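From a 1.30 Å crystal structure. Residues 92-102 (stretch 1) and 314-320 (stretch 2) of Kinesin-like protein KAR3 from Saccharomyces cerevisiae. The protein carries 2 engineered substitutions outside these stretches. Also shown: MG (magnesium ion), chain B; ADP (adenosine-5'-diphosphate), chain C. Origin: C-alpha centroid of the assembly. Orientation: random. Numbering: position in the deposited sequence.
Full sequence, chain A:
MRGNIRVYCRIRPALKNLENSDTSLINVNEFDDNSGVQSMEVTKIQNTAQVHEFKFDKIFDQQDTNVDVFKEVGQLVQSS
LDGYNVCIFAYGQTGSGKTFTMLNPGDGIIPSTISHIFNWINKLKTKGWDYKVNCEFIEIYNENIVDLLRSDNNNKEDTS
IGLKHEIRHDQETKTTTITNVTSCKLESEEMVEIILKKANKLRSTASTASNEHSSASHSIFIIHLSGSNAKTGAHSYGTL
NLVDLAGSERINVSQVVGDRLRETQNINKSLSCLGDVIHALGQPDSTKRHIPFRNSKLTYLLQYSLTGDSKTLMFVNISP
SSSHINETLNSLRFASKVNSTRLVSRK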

# COMPACT_ATOMS: atom_id res chain seq x y z
N GLY A 92 6.73 5.38 1.90
CA GLY A 92 8.08 5.56 2.40
C GLY A 92 8.96 6.30 1.42
O GLY A 92 8.60 6.47 0.26
N GLN A 93 10.13 6.74 1.88
CA GLN A 93 11.03 7.47 1.01
C GLN A 93 11.60 6.57 -0.06
O GLN A 93 11.62 5.34 0.09
N THR A 94 12.06 7.17 -1.15
CA THR A 94 12.68 6.41 -2.22
C THR A 94 13.89 5.70 -1.60
O THR A 94 14.68 6.33 -0.89
N GLY A 95 14.01 4.40 -1.84
CA GLY A 95 15.10 3.63 -1.28
C GLY A 95 14.73 2.88 -0.00
O GLY A 95 15.54 2.12 0.52
N SER A 96 13.51 3.07 0.50
CA SER A 96 13.12 2.40 1.73
C SER A 96 12.65 0.95 1.56
O SER A 96 12.64 0.18 2.53
N GLY A 97 12.25 0.57 0.34
CA GLY A 97 11.80 -0.79 0.09
C GLY A 97 10.36 -1.01 -0.37
O GLY A 97 9.88 -2.15 -0.34
N LYS A 98 9.66 0.03 -0.81
CA LYS A 98 8.27 -0.11 -1.27
C LYS A 98 8.11 -1.11 -2.41
O LYS A 98 7.27 -2.02 -2.35
N THR A 99 8.90 -0.95 -3.46
CA THR A 99 8.81 -1.83 -4.62
C THR A 99 9.25 -3.25 -4.31
O THR A 99 8.64 -4.21 -4.79
N PHE A 100 10.30 -3.40 -3.51
CA PHE A 100 10.76 -4.74 -3.14
C PHE A 100 9.63 -5.45 -2.41
O PHE A 100 9.35 -6.62 -2.64
N THR A 101 8.98 -4.71 -1.52
CA THR A 101 7.88 -5.25 -0.74
C THR A 101 6.69 -5.64 -1.60
O THR A 101 6.12 -6.71 -1.43
N MET A 102 6.33 -4.77 -2.53
CA MET A 102 5.18 -5.02 -3.39
C MET A 102 5.42 -5.83 -4.65
O MET A 102 4.56 -6.62 -5.06
N MET A 314 -1.98 0.13 5.60
CA MET A 314 -0.94 1.09 5.25
C MET A 314 0.36 0.38 5.62
O MET A 314 0.52 -0.07 6.75
N PHE A 315 1.26 0.27 4.66
CA PHE A 315 2.54 -0.40 4.85
C PHE A 315 3.66 0.63 4.78
O PHE A 315 4.05 1.06 3.69
N VAL A 316 4.20 1.02 5.94
CA VAL A 316 5.25 2.02 5.96
C VAL A 316 6.66 1.43 6.00
O VAL A 316 7.07 0.80 6.98
N ASN A 317 7.37 1.64 4.90
CA ASN A 317 8.72 1.15 4.71
C ASN A 317 9.73 2.17 5.19
O ASN A 317 9.63 3.36 4.89
N ILE A 318 10.73 1.70 5.94
CA ILE A 318 11.77 2.59 6.42
C ILE A 318 13.14 1.94 6.36
O ILE A 318 13.27 0.71 6.40
N SER A 319 14.16 2.78 6.21
CA SER A 319 15.54 2.32 6.18
C SER A 319 16.01 2.26 7.63
O SER A 319 15.53 3.02 8.47
N PRO A 320 16.94 1.35 7.95
CA PRO A 320 17.45 1.25 9.32
C PRO A 320 18.66 2.16 9.55
O PRO A 320 19.14 2.29 10.68

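The two stretches lie more than 200 residues apart in sequence and bury 370 Å² between them. Stretch 1 is a loop that wraps the diphosphate of ADP and runs into a helix at K98. Stretch 2 is the end of a strand, 314-318, followed by a short loop. Three residues carry most of the contact: N317, S96 and T101.

N317 is the largest contributor, with 100 Å² covered. Its CA-to-CB bond points toward stretch 1, with chi1 at -64° (m) and chi2 at 104°. This sets the amide against the start of the helix. N317 ND2 donates a weak hydrogen bond to T101 OG1 (3.1 Å); the N-H...acceptor angle is only 132°. N317 ND2 also lies 3.7 Å from G97 O. On the other side of the amide, N317 OD1 sits 3.4 Å from K98 CG, an aliphatic carbon. This buried oxygen has no polar partner in the model.

S96 also points toward the other stretch, in the p rotamer, and 55 Å² of it is covered. Its hydroxyl packs on N317, with S96 OG 3.4 Å from both N317 CB and N317 O. The hydroxyl proton is used within the loop, where S96 OG donates to Q93 O at 2.7 Å. S96 N donates to the same Q93 O at 3.0 Å, closing a type II turn from Q93 to S96. S96 CB reaches on to S319 N at 4.3 Å.

T101 points toward the strand in the m rotamer, with 46 Å² covered. T101 OG1 accepts from N317 ND2 and donates to G97 O (2.9 Å), one turn back along the helix. The methyl lies over a face of the F315 ring, with T101 CG2 3.7 Å from F315 CE1 and 4.1 Å from the ring centroid, a CH-pi contact. F315 is a t rotamer and points toward the helix.

G92 packs its backbone on the strand, with G92 CA 3.7 Å from N317 O. A CB here would clash with that oxygen, at 2.5 Å, and the backbone angles themselves call for glycine.

Three waters link the stretches. Water 1 accepts from Q93 N and donates to N317 O. Water 2 accepts from Q93 NE2 and S319 N; Q93 (chi1 p, chi2 t) starts sideways, but its end comes nearer stretch 2, at S319. Water 3 accepts from N317 ND2 and lies 2.7 Å from S96 O.

The K98 CA-to-CB bond is sideways, and the chain runs on to the nucleotide. With chi1 m and chi2 t, it brings K98 NZ to ADP O1B (2.9 Å) and to G92 O (2.9 Å), hydrogen-bonding both. The T99 CA-to-CB bond points away from stretch 2, and T99 OG1 binds the magnesium ion MG at 2.2 Å. The F100 ring has ADP C6 over one face. The loop and the start of the helix thus hold nucleotide and metal, while S96 and T101 pack against N317 of the strand.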

# COMPACT_ATOMS: atom_id res chain seq x y z
CB GLN A 93 12.18 8.08 1.82
CG GLN A 93 13.17 7.05 2.34
CD GLN A 93 14.38 7.68 3.02
OE1 GLN A 93 15.07 8.52 2.43
NE2 GLN A 93 14.63 7.28 4.26
CB THR A 94 13.11 7.34 -3.37
OG1 THR A 94 11.94 7.90 -3.98
CG2 THR A 94 13.90 6.59 -4.43
CB SER A 96 12.04 3.22 2.45
OG SER A 96 10.85 3.32 1.69
CB LYS A 98 7.71 1.25 -1.72
CG LYS A 98 7.58 2.27 -0.60
CD LYS A 98 7.12 3.64 -1.11
CE LYS A 98 7.97 4.15 -2.26
NZ LYS A 98 9.32 4.62 -1.82
CB THR A 99 9.63 -1.29 -5.77
OG1 THR A 99 9.12 0.00 -6.11
CG2 THR A 99 9.53 -2.19 -6.99
CB PHE A 100 11.99 -4.67 -2.22
CG PHE A 100 12.57 -6.01 -1.88
CD1 PHE A 100 12.06 -6.76 -0.82
CD2 PHE A 100 13.61 -6.55 -2.63
CE1 PHE A 100 12.58 -8.02 -0.50
CE2 PHE A 100 14.14 -7.81 -2.32
CZ PHE A 100 13.62 -8.54 -1.26
CB THR A 101 7.43 -4.23 0.32
OG1 THR A 101 8.45 -4.11 1.32
CG2 THR A 101 6.12 -4.67 0.99
CB MET A 102 4.54 -3.68 -3.81
CG MET A 102 4.17 -2.76 -2.67
SD MET A 102 2.89 -3.44 -1.62
CE MET A 102 1.51 -3.46 -2.75
CB MET A 314 -1.09 2.39 6.06
CG MET A 314 -2.50 3.00 6.02
SD MET A 314 -3.02 3.50 4.35
CE MET A 314 -1.67 4.68 3.89
CB PHE A 315 2.70 -1.46 3.75
CG PHE A 315 3.52 -2.64 4.15
CD1 PHE A 315 4.90 -2.56 4.17
CD2 PHE A 315 2.91 -3.84 4.51
CE1 PHE A 315 5.68 -3.66 4.54
CE2 PHE A 315 3.68 -4.94 4.89
CZ PHE A 315 5.07 -4.85 4.90
CB VAL A 316 5.05 3.00 7.14
CG1 VAL A 316 6.15 4.05 7.15
CG2 VAL A 316 3.69 3.69 7.00
CB ASN A 317 8.97 0.88 3.23
CG ASN A 317 8.09 -0.22 2.69
OD1 ASN A 317 7.11 0.04 1.99
ND2 ASN A 317 8.44 -1.46 3.01
CB ILE A 318 11.53 3.07 7.88
CG1 ILE A 318 11.44 1.87 8.82
CG2 ILE A 318 10.27 3.93 7.95
CD1 ILE A 318 11.55 2.27 10.29
CB SER A 319 16.39 3.30 5.39
OG SER A 319 17.74 3.28 5.84
CB PRO A 320 17.85 -0.21 9.43
CG PRO A 320 18.37 -0.52 8.04
CD PRO A 320 17.55 0.33 7.07
MG MG B . 10.24 1.87 -6.01
PB ADP C . 11.77 2.01 -2.96
O1B ADP C . 11.12 2.37 -1.67
O2B ADP C . 10.72 1.28 -3.93
O3B ADP C . 12.39 3.19 -3.61
PA ADP C . 13.23 -0.44 -3.45
O1A ADP C . 12.26 -1.47 -3.09
O2A ADP C . 13.22 -0.25 -4.90
O3A ADP C . 12.87 0.91 -2.71
O5' ADP C . 14.69 -0.87 -3.03
C5' ADP C . 15.62 -0.19 -2.18
C4' ADP C . 16.86 -1.12 -2.15
O4' ADP C . 16.76 -1.90 -0.96
C3' ADP C . 16.89 -2.14 -3.30
O3' ADP C . 18.22 -2.41 -3.77
C2' ADP C . 16.26 -3.40 -2.73
O2' ADP C . 16.63 -4.60 -3.42
C1' ADP C . 16.65 -3.31 -1.26
N9 ADP C . 15.60 -3.87 -0.34
C8 ADP C . 14.49 -3.21 0.02
N7 ADP C . 13.79 -3.95 0.86
C5 ADP C . 14.43 -5.08 1.05
C6 ADP C . 14.21 -6.22 1.80
N6 ADP C . 13.11 -6.31 2.56
N1 ADP C . 15.11 -7.25 1.77
C2 ADP C . 16.23 -7.19 1.02
N3 ADP C . 16.46 -6.09 0.28
C4 ADP C . 15.60 -5.03 0.27
O HOH W 1 10.66 5.91 4.77
O HOH W 2 13.25 5.69 5.75
O HOH W 3 11.32 -1.56 4.16
O HOH W 4 8.34 2.72 -5.26
O HOH W 5 12.02 0.87 -6.77
O HOH W 6 11.27 3.90 -5.77
O HOH W 7 9.81 2.22 -8.15